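Local coordinates for 6-phospho-beta-d glycosidase (Streptococcus pyogenes, PDB 5FOO), which probably hydrolyses the beta-glycosidic bond of 6-phosphorylated glucosides, as a retaining-type family 1 glycoside hydrolase built on a TIM barrel, at residues Q18-F23 with A97-V102; S60-L65 with I103-A108; V192-A197 with G259-E264. The protein carries 1 engineered substitution. All coordinates share one frame; numbering follows the deposited sequence.

Contact 1 of 3, residues Q18-F23 with A97-V102; sequences QSEGRF and AYYNRV. With JAZ (6-phosphocyclophellitol), chain G.
Glu-20 turns its CG anti to its own carbonyl carbon (chi1 -75°) and stays extended beyond it (chi2 170°), which carries the carboxylate to the Tyr-98 and Tyr-99 side chains of helix 93-108. The setting is the TIM barrel of family 1 glycoside hydrolases: segment 18-23 follows barrel strand 9-13, and helix 93-108 belongs to the outer layer. Tyr-99 donates its OH to Glu-20 OE2, with the carboxylate oxygen at the ring edge, near the ring plane. At 2.5 Å between Tyr-99 OH and Glu-20 OE2 the bond is modelled very short, so its exact length is doubtful. The two side chains cross at about a right angle. Tyr-98 meets the same carboxylate obliquely, its CE2 lying 3.7 Å from Glu-20 OE2. Tyr-98 also bears on its neighbour: its CD2 sits 3.8 Å above the Tyr-99 ring plane, over the ring centre. The other carboxylate oxygen, OE1, is held by Arg-81 in a salt bridge and by Gln-78, while the backbone N of Gln-78 bonds to Tyr-99 OH; this buried cluster of partners should fix the carboxylate's rotation. Two residues before Glu-20, Gln-18 serves the ligand pocket, its amide bridging two oxygens of 6-phosphocyclophellitol: Gln-18 OE1 accepts from ligand O16 at 2.8 Å, and Gln-18 NE2 donates to ligand O15 at 3.0 Å with a 160° N-H...O angle.

Contact 2 of 3, residues S60-L65 with I103-A108; sequences SDLTLL and IDACLA
Leu-62 lays its CD1 methyl against Ala-105 and Cys-106, meeting one turn of helix 93-108 from helix 54-67. The evidence is a cluster of similar distances at that single methyl: Leu-62 CD1 lies 3.7 Å from Ala-105 CB and 3.8 Å from Cys-106 SG. It also reaches the backbone, with Leu-62 CD1 3.7 Å from Cys-106 N, so the branch fits onto the helix surface itself as well as its side chains. The second branch turns to the sulfur alone, Leu-62 CD2 standing 4.0 Å from Cys-106 SG. Both methyls therefore border the thiol, while Ala-105 is met by CD1. Ala-105 points its CB toward helix 54-67. Cys-106 begins in the other direction, its CB directed away, yet with SG set anti to the carbonyl carbon (chi1 -82°) the sulfur still comes within packing distance of the leucine. The small residues permit a close approach: the CA atoms of Leu-62 and Cys-106 are 6.4 Å apart. The interface is apolar and its three touching residues are buried, although it hides just 129 Å² in total. In the barrel the two helices are successive members of the outer layer, joined through strand 72-76 in the beta-alpha repeat of the TIM fold. Leu-62 also touches Tyr-73 of strand 72-76, and Cys-106 packs on Pro-113 of the next strand, 112-116, so the helix pair rests on adjacent barrel strands.

Contact 3 of 3, residues V192-A197 with G259-E264; sequences VAYNLA and GKFPEE
Phe-261 and Tyr-194 present their rings to one another at an intermediate tilt, an oblique aromatic pair with planes 31° apart and ring centroids 5.7 Å apart. The side chains as wholes cross at about a right angle, and contact falls at the far end of the phenylalanine. Phe-261 CE2 lies 3.8 Å from Tyr-194 CD2, and Phe-261 CZ is equally near that same tyrosine carbon. Ala-197, one helical turn further along helix 186-208, meets the phenylalanine differently. Its CB lies at the ring edge, near the plane, 3.9 Å from Phe-261 CZ. The phenylalanine tip thus fits against two residues spaced three apart on one helix face. Tyr-194 reaches this position with its CG anti to the backbone N (chi1 171°), which swings the ring end nearer to Phe-261 than its CB direction would suggest. Its hydroxyl is engaged with Glu-282. Trp-276 joins the aromatic group, its ring stacked with Tyr-194 and meeting that of Phe-261 with planes at about 45°, while Leu-251 of helix 235-258 touches Phe-261 as well. The phenylalanine belongs to a short link: Gly-259, with positive phi, is the first residue to leave the helical conformation after helix 235-258, and Pro-262 occupies the N-cap position of helix 263-271. Helices 186-208 and 235-258 are consecutive in the outer layer of the beta-alpha barrel, being separated by strand 218-224. The arrangement is apolar and aromatic packing of the TIM-barrel shell, where an inter-helix linker sends one ring back onto the preceding barrel helix.

Contacts 1 and 2 both use helix 93-108, at successive turns; their centres are 13 Å apart and they touch, Val-102 O lying 3.9 Å from Leu-62 CD1. In sequence they interleave: 18-23, 60-65, 97-102, 103-108. Contact 3 comes later, its centre 32 Å from that of contact 1 and 37 Å from that of contact 2, on the opposite side of the chain's centre from contact 2. All three lie in the shell around one eight-stranded parallel barrel: contacts 1 and 2 near strands 9-13, 72-76 and 112-116, contact 3 near 218-224. Helix 93-108 runs beside helix 54-67 and, through Tyr-98 and Tyr-99, also meets Glu-20, just after the ligand-binding Gln-18 of short helix 16-19.

Contact 1 of 3, residues Q18-F23 with A97-V102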
ATOM      1  N   GLN A  18       5.757   8.796   4.733  1.00 25.76           N
ATOM      2  CA  GLN A  18       6.846   8.040   5.288  1.00 25.63           C
ATOM      3  C   GLN A  18       8.197   8.580   4.834  1.00 31.50           C
ATOM      4  O   GLN A  18       9.200   8.258   5.452  1.00 26.71           O
ATOM      5  CB  GLN A  18       6.710   6.597   4.920  1.00 25.12           C
ATOM      6  CG  GLN A  18       5.443   5.987   5.471  1.00 25.19           C
ATOM      7  CD  GLN A  18       5.259   4.561   5.055  1.00 28.35           C
ATOM      8  OE1 GLN A  18       4.564   4.268   4.060  1.00 26.61           O
ATOM      9  NE2 GLN A  18       5.825   3.634   5.851  1.00 29.00           N
ATOM     10  N   SER A  19       8.234   9.405   3.766  1.00 27.49           N
ATOM     11  CA  SER A  19       9.477   9.854   3.231  1.00 25.76           C
ATOM     12  C   SER A  19       9.682  11.369   3.331  1.00 24.31           C
ATOM     13  O   SER A  19      10.811  11.801   3.497  1.00 22.79           O
ATOM     14  CB  SER A  19       9.581   9.386   1.766  1.00 28.19           C
ATOM     15  OG  SER A  19       8.532   9.967   0.979  1.00 27.39           O
ATOM     16  N   GLU A  20       8.622  12.168   3.175  1.00 26.33           N
ATOM     17  CA  GLU A  20       8.793  13.605   2.900  1.00 25.32           C
ATOM     18  C   GLU A  20       9.302  14.431   4.055  1.00 27.16           C
ATOM     19  O   GLU A  20      10.192  15.272   3.885  1.00 25.22           O
ATOM     20  CB  GLU A  20       7.477  14.245   2.462  1.00 25.38           C
ATOM     21  CG  GLU A  20       7.026  13.921   1.036  1.00 26.21           C
ATOM     22  CD  GLU A  20       5.605  14.367   0.721  1.00 26.75           C
ATOM     23  OE1 GLU A  20       5.054  15.208   1.512  1.00 27.43           O
ATOM     24  OE2 GLU A  20       5.047  13.931  -0.344  1.00 25.98           O
ATOM     25  N   GLY A  21       8.707  14.209   5.226  1.00 25.38           N
ATOM     26  CA  GLY A  21       8.795  15.196   6.319  1.00 30.46           C
ATOM     27  C   GLY A  21       7.644  16.182   6.186  1.00 28.38           C
ATOM     28  O   GLY A  21       6.999  16.242   5.142  1.00 28.33           O
ATOM     29  N   ARG A  22       7.369  16.925   7.256  1.00 27.33           N
ATOM     30  CA  ARG A  22       6.288  17.905   7.283  1.00 26.04           C
ATOM     31  C   ARG A  22       6.729  19.298   6.853  1.00 25.88           C
ATOM     32  O   ARG A  22       5.948  20.222   6.916  1.00 26.23           O
ATOM     33  CB  ARG A  22       5.688  17.956   8.658  1.00 26.61           C
ATOM     34  CG  ARG A  22       4.933  16.657   8.985  1.00 28.19           C
ATOM     35  CD  ARG A  22       4.212  16.779  10.358  1.00 28.97           C
ATOM     36  NE  ARG A  22       3.317  17.931  10.435  1.00 27.06           N
ATOM     37  CZ  ARG A  22       2.748  18.435  11.540  1.00 30.25           C
ATOM     38  NH1 ARG A  22       2.912  17.912  12.773  1.00 32.23           N
ATOM     39  NH2 ARG A  22       2.004  19.513  11.423  1.00 27.00           N
ATOM     40  N   PHE A  23       7.957  19.419   6.355  1.00 25.30           N
ATOM     41  CA  PHE A  23       8.487  20.666   5.886  1.00 27.67           C
ATOM     42  C   PHE A  23       7.503  21.272   4.943  1.00 28.09           C
ATOM     43  O   PHE A  23       7.130  20.581   4.036  1.00 27.35           O
ATOM     44  CB  PHE A  23       9.771  20.440   5.127  1.00 29.10           C
ATOM     45  CG  PHE A  23      10.834  19.785   5.944  1.00 29.38           C
ATOM     46  CD1 PHE A  23      11.577  20.518   6.830  1.00 27.35           C
ATOM     47  CD2 PHE A  23      11.104  18.408   5.794  1.00 32.50           C
ATOM     48  CE1 PHE A  23      12.574  19.903   7.583  1.00 30.37           C
ATOM     49  CE2 PHE A  23      12.103  17.809   6.532  1.00 29.23           C
ATOM     50  CZ  PHE A  23      12.832  18.558   7.417  1.00 30.35           C
ATOM     51  N   ALA A  97       4.203  23.116  -6.393  1.00 27.39           N
ATOM     52  CA  ALA A  97       5.639  23.211  -6.773  1.00 28.62           C
ATOM     53  C   ALA A  97       6.400  21.985  -6.276  1.00 28.13           C
ATOM     54  O   ALA A  97       7.248  21.510  -6.997  1.00 28.87           O
ATOM     55  CB  ALA A  97       6.295  24.481  -6.220  1.00 28.46           C
ATOM     56  N   TYR A  98       6.058  21.449  -5.075  1.00 27.95           N
ATOM     57  CA  TYR A  98       6.739  20.236  -4.554  1.00 26.80           C
ATOM     58  C   TYR A  98       6.481  18.988  -5.429  1.00 25.85           C
ATOM     59  O   TYR A  98       7.415  18.301  -5.815  1.00 25.71           O
ATOM     60  CB  TYR A  98       6.468  19.919  -3.054  1.00 25.30           C
ATOM     61  CG  TYR A  98       7.179  18.656  -2.667  1.00 25.25           C
ATOM     62  CD1 TYR A  98       8.568  18.619  -2.564  1.00 26.48           C
ATOM     63  CD2 TYR A  98       6.496  17.459  -2.508  1.00 26.17           C
ATOM     64  CE1 TYR A  98       9.239  17.445  -2.288  1.00 26.71           C
ATOM     65  CE2 TYR A  98       7.156  16.286  -2.222  1.00 25.12           C
ATOM     66  CZ  TYR A  98       8.530  16.279  -2.105  1.00 26.18           C
ATOM     67  OH  TYR A  98       9.201  15.095  -1.856  1.00 23.96           O
ATOM     68  N   TYR A  99       5.236  18.704  -5.776  1.00 26.11           N
ATOM     69  CA  TYR A  99       4.922  17.492  -6.556  1.00 25.77           C
ATOM     70  C   TYR A  99       5.391  17.661  -8.035  1.00 24.93           C
ATOM     71  O   TYR A  99       5.841  16.695  -8.699  1.00 25.25           O
ATOM     72  CB  TYR A  99       3.443  17.053  -6.360  1.00 23.46           C
ATOM     73  CG  TYR A  99       3.251  16.516  -4.955  1.00 25.47           C
ATOM     74  CD1 TYR A  99       3.908  15.355  -4.562  1.00 24.45           C
ATOM     75  CD2 TYR A  99       2.454  17.196  -3.990  1.00 26.43           C
ATOM     76  CE1 TYR A  99       3.793  14.875  -3.284  1.00 26.32           C
ATOM     77  CE2 TYR A  99       2.338  16.723  -2.700  1.00 27.36           C
ATOM     78  CZ  TYR A  99       3.019  15.579  -2.349  1.00 27.23           C
ATOM     79  OH  TYR A  99       2.971  15.100  -1.057  1.00 27.75           O
ATOM     80  N   ASN A 100       5.439  18.913  -8.495  1.00 27.40           N
ATOM     81  CA  ASN A 100       6.056  19.164  -9.804  1.00 27.10           C
ATOM     82  C   ASN A 100       7.568  18.834  -9.769  1.00 30.37           C
ATOM     83  O   ASN A 100       8.049  18.226 -10.715  1.00 32.40           O
ATOM     84  CB  ASN A 100       5.732  20.548 -10.337  1.00 26.01           C
ATOM     85  CG  ASN A 100       4.371  20.599 -11.025  1.00 27.83           C
ATOM     86  OD1 ASN A 100       3.973  19.633 -11.693  1.00 25.47           O
ATOM     87  ND2 ASN A 100       3.624  21.716 -10.828  1.00 27.89           N
ATOM     88  N   ARG A 101       8.258  19.144  -8.661  1.00 31.06           N
ATOM     89  CA  ARG A 101       9.692  18.775  -8.488  1.00 30.28           C
ATOM     90  C   ARG A 101       9.833  17.249  -8.530  1.00 29.51           C
ATOM     91  O   ARG A 101      10.629  16.741  -9.293  1.00 30.30           O
ATOM     92  CB  ARG A 101      10.299  19.318  -7.173  1.00 30.82           C
ATOM     93  CG  ARG A 101      10.764  20.765  -7.142  1.00 34.38           C
ATOM     94  CD  ARG A 101      11.198  21.247  -5.730  1.00 31.61           C
ATOM     95  NE  ARG A 101      12.161  20.326  -5.089  1.00 36.04           N
ATOM     96  CZ  ARG A 101      12.202  20.029  -3.774  1.00 34.13           C
ATOM     97  NH1 ARG A 101      11.379  20.588  -2.906  1.00 35.12           N
ATOM     98  NH2 ARG A 101      13.094  19.181  -3.325  1.00 35.26           N
ATOM     99  N   VAL A 102       9.014  16.524  -7.761  1.00 28.40           N
ATOM    100  CA  VAL A 102       9.077  15.078  -7.724  1.00 26.67           C
ATOM    101  C   VAL A 102       8.897  14.463  -9.122  1.00 25.75           C
ATOM    102  O   VAL A 102       9.647  13.590  -9.577  1.00 25.10           O
ATOM    103  CB  VAL A 102       7.956  14.460  -6.799  1.00 25.00           C
ATOM    104  CG1 VAL A 102       8.053  12.963  -6.834  1.00 23.57           C
ATOM    105  CG2 VAL A 102       8.043  14.946  -5.369  1.00 27.29           C
TER
HETATM  106  C2  JAZ G1464       4.785  -0.133   5.439  1.00 26.07           C
HETATM  107  C3  JAZ G1464       4.095   0.377   4.157  1.00 26.17           C
HETATM  108  C4  JAZ G1464       2.926  -0.526   3.779  1.00 27.23           C
HETATM  109  C5  JAZ G1464       3.350  -1.973   3.567  1.00 27.97           C
HETATM  110  C6  JAZ G1464       4.136  -2.476   4.758  1.00 27.41           C
HETATM  111  C7  JAZ G1464       5.285  -1.542   5.141  1.00 27.03           C
HETATM  112  C8  JAZ G1464       6.165  -2.126   6.243  1.00 30.22           C
HETATM  113  O9  JAZ G1464       5.351  -2.266   7.404  1.00 31.84           O
HETATM  114  P10 JAZ G1464       6.022  -2.125   8.837  1.00 33.46           P
HETATM  115  O11 JAZ G1464       4.878  -2.274   9.777  1.00 38.26           O
HETATM  116  O12 JAZ G1464       6.884  -0.935   8.915  1.00 44.00           O
HETATM  117  O13 JAZ G1464       6.958  -3.248   8.946  1.00 33.99           O
HETATM  118  O14 JAZ G1464       3.248  -2.709   5.859  1.00 29.32           O
HETATM  119  O15 JAZ G1464       5.926   0.671   5.759  1.00 26.66           O
HETATM  120  O16 JAZ G1464       3.607   1.664   4.443  1.00 27.02           O
HETATM  121  O17 JAZ G1464       2.282  -0.027   2.619  1.00 29.49           O

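Contact 2 of 3, residues S60-L65 with I103-A108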
ATOM      1  N   SER A  60      18.062  14.470  -5.583  1.00 32.78           N
ATOM      2  CA  SER A  60      19.298  13.657  -5.415  1.00 32.54           C
ATOM      3  C   SER A  60      18.999  12.178  -5.179  1.00 30.03           C
ATOM      4  O   SER A  60      19.711  11.318  -5.725  1.00 32.31           O
ATOM      5  CB  SER A  60      20.199  14.194  -4.307  1.00 33.07           C
ATOM      6  OG  SER A  60      19.478  14.221  -3.105  1.00 35.06           O
ATOM      7  N   ASP A  61      17.910  11.861  -4.462  1.00 28.50           N
ATOM      8  CA  ASP A  61      17.435  10.458  -4.311  1.00 27.30           C
ATOM      9  C   ASP A  61      17.134   9.805  -5.666  1.00 29.35           C
ATOM     10  O   ASP A  61      17.540   8.640  -5.944  1.00 30.82           O
ATOM     11  CB  ASP A  61      16.132  10.407  -3.481  1.00 32.96           C
ATOM     12  CG  ASP A  61      16.353  10.569  -1.945  1.00 37.51           C
ATOM     13  OD1 ASP A  61      17.536  10.724  -1.504  1.00 34.76           O
ATOM     14  OD2 ASP A  61      15.330  10.526  -1.182  1.00 38.08           O
ATOM     15  N   LEU A  62      16.390  10.509  -6.526  1.00 27.58           N
ATOM     16  CA  LEU A  62      16.032   9.861  -7.827  1.00 28.84           C
ATOM     17  C   LEU A  62      17.274   9.684  -8.733  1.00 29.09           C
ATOM     18  O   LEU A  62      17.432   8.681  -9.391  1.00 29.36           O
ATOM     19  CB  LEU A  62      14.935  10.628  -8.547  1.00 28.53           C
ATOM     20  CG  LEU A  62      13.594  10.525  -7.785  1.00 27.96           C
ATOM     21  CD1 LEU A  62      12.706  11.615  -8.298  1.00 29.33           C
ATOM     22  CD2 LEU A  62      12.936   9.165  -7.978  1.00 29.55           C
ATOM     23  N   THR A  63      18.190  10.627  -8.655  1.00 30.48           N
ATOM     24  CA  THR A  63      19.463  10.482  -9.314  1.00 32.36           C
ATOM     25  C   THR A  63      20.176   9.209  -8.808  1.00 30.44           C
ATOM     26  O   THR A  63      20.613   8.387  -9.618  1.00 26.96           O
ATOM     27  CB  THR A  63      20.313  11.775  -9.169  1.00 34.16           C
ATOM     28  OG1 THR A  63      19.632  12.833  -9.821  1.00 34.30           O
ATOM     29  CG2 THR A  63      21.680  11.631  -9.805  1.00 34.59           C
ATOM     30  N   LEU A  64      20.222   9.003  -7.497  1.00 29.66           N
ATOM     31  CA  LEU A  64      20.806   7.769  -6.960  1.00 27.31           C
ATOM     32  C   LEU A  64      20.096   6.532  -7.378  1.00 28.31           C
ATOM     33  O   LEU A  64      20.732   5.540  -7.751  1.00 29.22           O
ATOM     34  CB  LEU A  64      20.830   7.828  -5.449  1.00 28.28           C
ATOM     35  CG  LEU A  64      21.510   6.633  -4.736  1.00 29.62           C
ATOM     36  CD1 LEU A  64      23.040   6.564  -4.928  1.00 28.92           C
ATOM     37  CD2 LEU A  64      21.148   6.757  -3.276  1.00 33.78           C
ATOM     38  N   LEU A  65      18.763   6.538  -7.287  1.00 29.47           N
ATOM     39  CA  LEU A  65      17.987   5.359  -7.694  1.00 26.48           C
ATOM     40  C   LEU A  65      18.151   5.052  -9.210  1.00 27.23           C
ATOM     41  O   LEU A  65      18.232   3.892  -9.597  1.00 24.91           O
ATOM     42  CB  LEU A  65      16.499   5.571  -7.342  1.00 27.68           C
ATOM     43  CG  LEU A  65      16.245   5.668  -5.822  1.00 29.92           C
ATOM     44  CD1 LEU A  65      14.782   5.662  -5.494  1.00 30.78           C
ATOM     45  CD2 LEU A  65      16.904   4.527  -5.037  1.00 29.09           C
ATOM     46  N   ILE A 103       7.824  14.840  -9.770  1.00 25.71           N
ATOM     47  CA  ILE A 103       7.529  14.257 -11.082  1.00 24.55           C
ATOM     48  C   ILE A 103       8.592  14.632 -12.155  1.00 27.59           C
ATOM     49  O   ILE A 103       9.053  13.762 -12.947  1.00 28.59           O
ATOM     50  CB  ILE A 103       6.112  14.693 -11.525  1.00 25.44           C
ATOM     51  CG1 ILE A 103       5.040  14.023 -10.584  1.00 25.44           C
ATOM     52  CG2 ILE A 103       5.874  14.406 -13.034  1.00 23.79           C
ATOM     53  CD1 ILE A 103       3.796  14.831 -10.418  1.00 26.26           C
ATOM     54  N   ASP A 104       8.977  15.912 -12.197  1.00 27.96           N
ATOM     55  CA  ASP A 104       9.980  16.337 -13.205  1.00 29.01           C
ATOM     56  C   ASP A 104      11.326  15.644 -12.971  1.00 30.52           C
ATOM     57  O   ASP A 104      11.972  15.260 -13.927  1.00 30.14           O
ATOM     58  CB  ASP A 104      10.177  17.843 -13.224  1.00 29.15           C
ATOM     59  CG  ASP A 104       8.950  18.601 -13.766  1.00 30.53           C
ATOM     60  OD1 ASP A 104       8.108  18.038 -14.492  1.00 30.93           O
ATOM     61  OD2 ASP A 104       8.812  19.782 -13.380  1.00 36.69           O
ATOM     62  N   ALA A 105      11.714  15.449 -11.698  1.00 30.28           N
ATOM     63  CA  ALA A 105      12.966  14.753 -11.386  1.00 31.63           C
ATOM     64  C   ALA A 105      12.861  13.282 -11.796  1.00 30.65           C
ATOM     65  O   ALA A 105      13.791  12.702 -12.328  1.00 37.66           O
ATOM     66  CB  ALA A 105      13.286  14.896  -9.910  1.00 34.96           C
ATOM     67  N   CYS A 106      11.688  12.689 -11.664  1.00 28.46           N
ATOM     68  CA  CYS A 106      11.506  11.339 -12.134  1.00 28.18           C
ATOM     69  C   CYS A 106      11.830  11.248 -13.628  1.00 29.67           C
ATOM     70  O   CYS A 106      12.680  10.432 -14.048  1.00 25.94           O
ATOM     71  CB  CYS A 106      10.089  10.810 -11.863  1.00 29.86           C
ATOM     72  SG  CYS A 106       9.754  10.154 -10.200  1.00 30.73           S
ATOM     73  N   LEU A 107      11.125  12.051 -14.427  1.00 31.24           N
ATOM     74  CA  LEU A 107      11.295  12.004 -15.890  1.00 31.94           C
ATOM     75  C   LEU A 107      12.723  12.384 -16.288  1.00 32.77           C
ATOM     76  O   LEU A 107      13.306  11.666 -17.061  1.00 32.61           O
ATOM     77  CB  LEU A 107      10.267  12.867 -16.616  1.00 33.92           C
ATOM     78  CG  LEU A 107       8.802  12.539 -16.335  1.00 37.50           C
ATOM     79  CD1 LEU A 107       7.940  13.476 -17.170  1.00 38.06           C
ATOM     80  CD2 LEU A 107       8.542  11.081 -16.677  1.00 37.26           C
ATOM     81  N   ALA A 108      13.320  13.418 -15.672  1.00 32.25           N
ATOM     82  CA  ALA A 108      14.698  13.787 -15.999  1.00 31.80           C
ATOM     83  C   ALA A 108      15.660  12.633 -15.756  1.00 39.90           C
ATOM     84  O   ALA A 108      16.655  12.533 -16.442  1.00 38.34           O
ATOM     85  CB  ALA A 108      15.154  15.038 -15.252  1.00 30.88           C
TER

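Contact 3 of 3, residues V192-A197 with G259-E264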
ATOM      1  N   VAL A 192     -16.975   2.358   6.352  1.00 26.64           N
ATOM      2  CA  VAL A 192     -15.697   2.840   5.825  1.00 25.09           C
ATOM      3  C   VAL A 192     -15.197   2.019   4.633  1.00 28.29           C
ATOM      4  O   VAL A 192     -14.760   2.623   3.644  1.00 28.63           O
ATOM      5  CB  VAL A 192     -14.646   2.987   6.941  1.00 25.82           C
ATOM      6  CG1 VAL A 192     -13.222   3.195   6.438  1.00 25.97           C
ATOM      7  CG2 VAL A 192     -15.002   4.216   7.804  1.00 25.02           C
ATOM      8  N   ALA A 193     -15.282   0.678   4.713  1.00 26.26           N
ATOM      9  CA  ALA A 193     -14.895  -0.177   3.618  1.00 30.28           C
ATOM     10  C   ALA A 193     -15.727   0.105   2.354  1.00 30.69           C
ATOM     11  O   ALA A 193     -15.164   0.276   1.275  1.00 28.48           O
ATOM     12  CB  ALA A 193     -15.003  -1.620   4.015  1.00 28.99           C
ATOM     13  N   TYR A 194     -17.055   0.193   2.500  1.00 26.63           N
ATOM     14  CA  TYR A 194     -17.881   0.570   1.347  1.00 27.33           C
ATOM     15  C   TYR A 194     -17.469   1.959   0.807  1.00 29.16           C
ATOM     16  O   TYR A 194     -17.364   2.157  -0.415  1.00 27.93           O
ATOM     17  CB  TYR A 194     -19.363   0.564   1.696  1.00 24.35           C
ATOM     18  CG  TYR A 194     -20.267   1.139   0.642  1.00 22.97           C
ATOM     19  CD1 TYR A 194     -20.530   2.459   0.595  1.00 23.71           C
ATOM     20  CD2 TYR A 194     -20.859   0.307  -0.305  1.00 24.03           C
ATOM     21  CE1 TYR A 194     -21.364   2.990  -0.395  1.00 28.11           C
ATOM     22  CE2 TYR A 194     -21.697   0.800  -1.292  1.00 28.20           C
ATOM     23  CZ  TYR A 194     -21.929   2.145  -1.351  1.00 25.79           C
ATOM     24  OH  TYR A 194     -22.727   2.584  -2.317  1.00 28.77           O
ATOM     25  N   ASN A 195     -17.200   2.904   1.719  1.00 27.80           N
ATOM     26  CA  ASN A 195     -16.941   4.268   1.309  1.00 26.44           C
ATOM     27  C   ASN A 195     -15.597   4.360   0.567  1.00 27.29           C
ATOM     28  O   ASN A 195     -15.479   5.092  -0.415  1.00 25.61           O
ATOM     29  CB  ASN A 195     -16.992   5.243   2.481  1.00 25.35           C
ATOM     30  CG  ASN A 195     -18.413   5.505   2.988  1.00 27.92           C
ATOM     31  OD1 ASN A 195     -19.431   5.063   2.411  1.00 28.30           O
ATOM     32  ND2 ASN A 195     -18.479   6.230   4.084  1.00 24.65           N
ATOM     33  N   LEU A 196     -14.608   3.571   0.990  1.00 27.80           N
ATOM     34  CA  LEU A 196     -13.307   3.504   0.278  1.00 27.52           C
ATOM     35  C   LEU A 196     -13.404   2.924  -1.136  1.00 25.84           C
ATOM     36  O   LEU A 196     -12.765   3.429  -2.099  1.00 25.08           O
ATOM     37  CB  LEU A 196     -12.298   2.755   1.127  1.00 25.91           C
ATOM     38  CG  LEU A 196     -11.853   3.562   2.335  1.00 25.70           C
ATOM     39  CD1 LEU A 196     -11.152   2.620   3.294  1.00 25.73           C
ATOM     40  CD2 LEU A 196     -10.905   4.674   1.960  1.00 28.32           C
ATOM     41  N   ALA A 197     -14.234   1.895  -1.266  1.00 25.44           N
ATOM     42  CA  ALA A 197     -14.510   1.278  -2.561  1.00 25.50           C
ATOM     43  C   ALA A 197     -15.274   2.217  -3.511  1.00 24.31           C
ATOM     44  O   ALA A 197     -14.953   2.274  -4.669  1.00 23.78           O
ATOM     45  CB  ALA A 197     -15.307   0.016  -2.381  1.00 26.45           C
ATOM     46  N   GLY A 259     -16.420  -4.641 -10.256  1.00 27.18           N
ATOM     47  CA  GLY A 259     -17.441  -3.588 -10.051  1.00 27.05           C
ATOM     48  C   GLY A 259     -18.673  -4.069  -9.246  1.00 30.74           C
ATOM     49  O   GLY A 259     -19.755  -3.485  -9.380  1.00 29.87           O
ATOM     50  N   LYS A 260     -18.500  -5.107  -8.415  1.00 30.02           N
ATOM     51  CA  LYS A 260     -19.569  -5.658  -7.567  1.00 32.68           C
ATOM     52  C   LYS A 260     -18.987  -6.046  -6.225  1.00 30.96           C
ATOM     53  O   LYS A 260     -17.803  -6.348  -6.108  1.00 31.32           O
ATOM     54  CB  LYS A 260     -20.200  -6.933  -8.171  1.00 34.58           C
ATOM     55  CG  LYS A 260     -20.504  -6.911  -9.652  1.00 39.11           C
ATOM     56  N   PHE A 261     -19.804  -6.081  -5.185  1.00 30.67           N
ATOM     57  CA  PHE A 261     -19.342  -6.673  -3.923  1.00 29.69           C
ATOM     58  C   PHE A 261     -19.640  -8.167  -3.938  1.00 28.82           C
ATOM     59  O   PHE A 261     -20.513  -8.574  -4.609  1.00 28.92           O
ATOM     60  CB  PHE A 261     -19.981  -5.985  -2.808  1.00 30.51           C
ATOM     61  CG  PHE A 261     -19.522  -4.571  -2.656  1.00 29.68           C
ATOM     62  CD1 PHE A 261     -18.288  -4.305  -2.127  1.00 27.73           C
ATOM     63  CD2 PHE A 261     -20.322  -3.511  -3.068  1.00 27.79           C
ATOM     64  CE1 PHE A 261     -17.859  -2.978  -2.005  1.00 31.59           C
ATOM     65  CE2 PHE A 261     -19.880  -2.214  -2.944  1.00 30.96           C
ATOM     66  CZ  PHE A 261     -18.648  -1.945  -2.412  1.00 28.52           C
ATOM     67  N   PRO A 262     -18.882  -8.988  -3.216  1.00 29.41           N
ATOM     68  CA  PRO A 262     -19.216 -10.423  -3.222  1.00 30.56           C
ATOM     69  C   PRO A 262     -20.497 -10.717  -2.449  1.00 36.14           C
ATOM     70  O   PRO A 262     -20.653 -10.267  -1.285  1.00 37.05           O
ATOM     71  CB  PRO A 262     -18.040 -11.089  -2.537  1.00 31.73           C
ATOM     72  CG  PRO A 262     -17.101 -10.004  -2.140  1.00 30.77           C
ATOM     73  CD  PRO A 262     -17.737  -8.668  -2.365  1.00 29.63           C
ATOM     74  N   GLU A 263     -21.391 -11.466  -3.084  1.00 38.03           N
ATOM     75  CA  GLU A 263     -22.761 -11.679  -2.603  1.00 39.54           C
ATOM     76  C   GLU A 263     -22.768 -12.405  -1.255  1.00 34.17           C
ATOM     77  O   GLU A 263     -23.516 -12.073  -0.333  1.00 29.76           O
ATOM     78  CB  GLU A 263     -23.534 -12.512  -3.620  1.00 45.55           C
ATOM     79  CG  GLU A 263     -23.799 -11.836  -4.942  1.00 54.02           C
ATOM     80  CD  GLU A 263     -25.246 -11.492  -5.133  1.00 72.51           C
ATOM     81  OE1 GLU A 263     -25.683 -10.478  -4.518  1.00 78.29           O
ATOM     82  OE2 GLU A 263     -25.929 -12.250  -5.877  1.00 71.68           O
ATOM     83  N   GLU A 264     -21.880 -13.370  -1.132  1.00 31.45           N
ATOM     84  CA  GLU A 264     -21.785 -14.122   0.098  1.00 37.89           C
ATOM     85  C   GLU A 264     -21.383 -13.228   1.276  1.00 36.21           C
ATOM     86  O   GLU A 264     -21.896 -13.413   2.381  1.00 32.10           O
ATOM     87  CB  GLU A 264     -20.839 -15.314  -0.057  1.00 41.09           C
ATOM     88  CG  GLU A 264     -20.916 -16.283   1.104  1.00 44.46           C
ATOM     89  CD  GLU A 264     -19.925 -17.434   1.006  1.00 46.52           C
ATOM     90  OE1 GLU A 264     -19.264 -17.635  -0.041  1.00 48.66           O
ATOM     91  OE2 GLU A 264     -19.805 -18.170   2.000  1.00 49.16           O
TER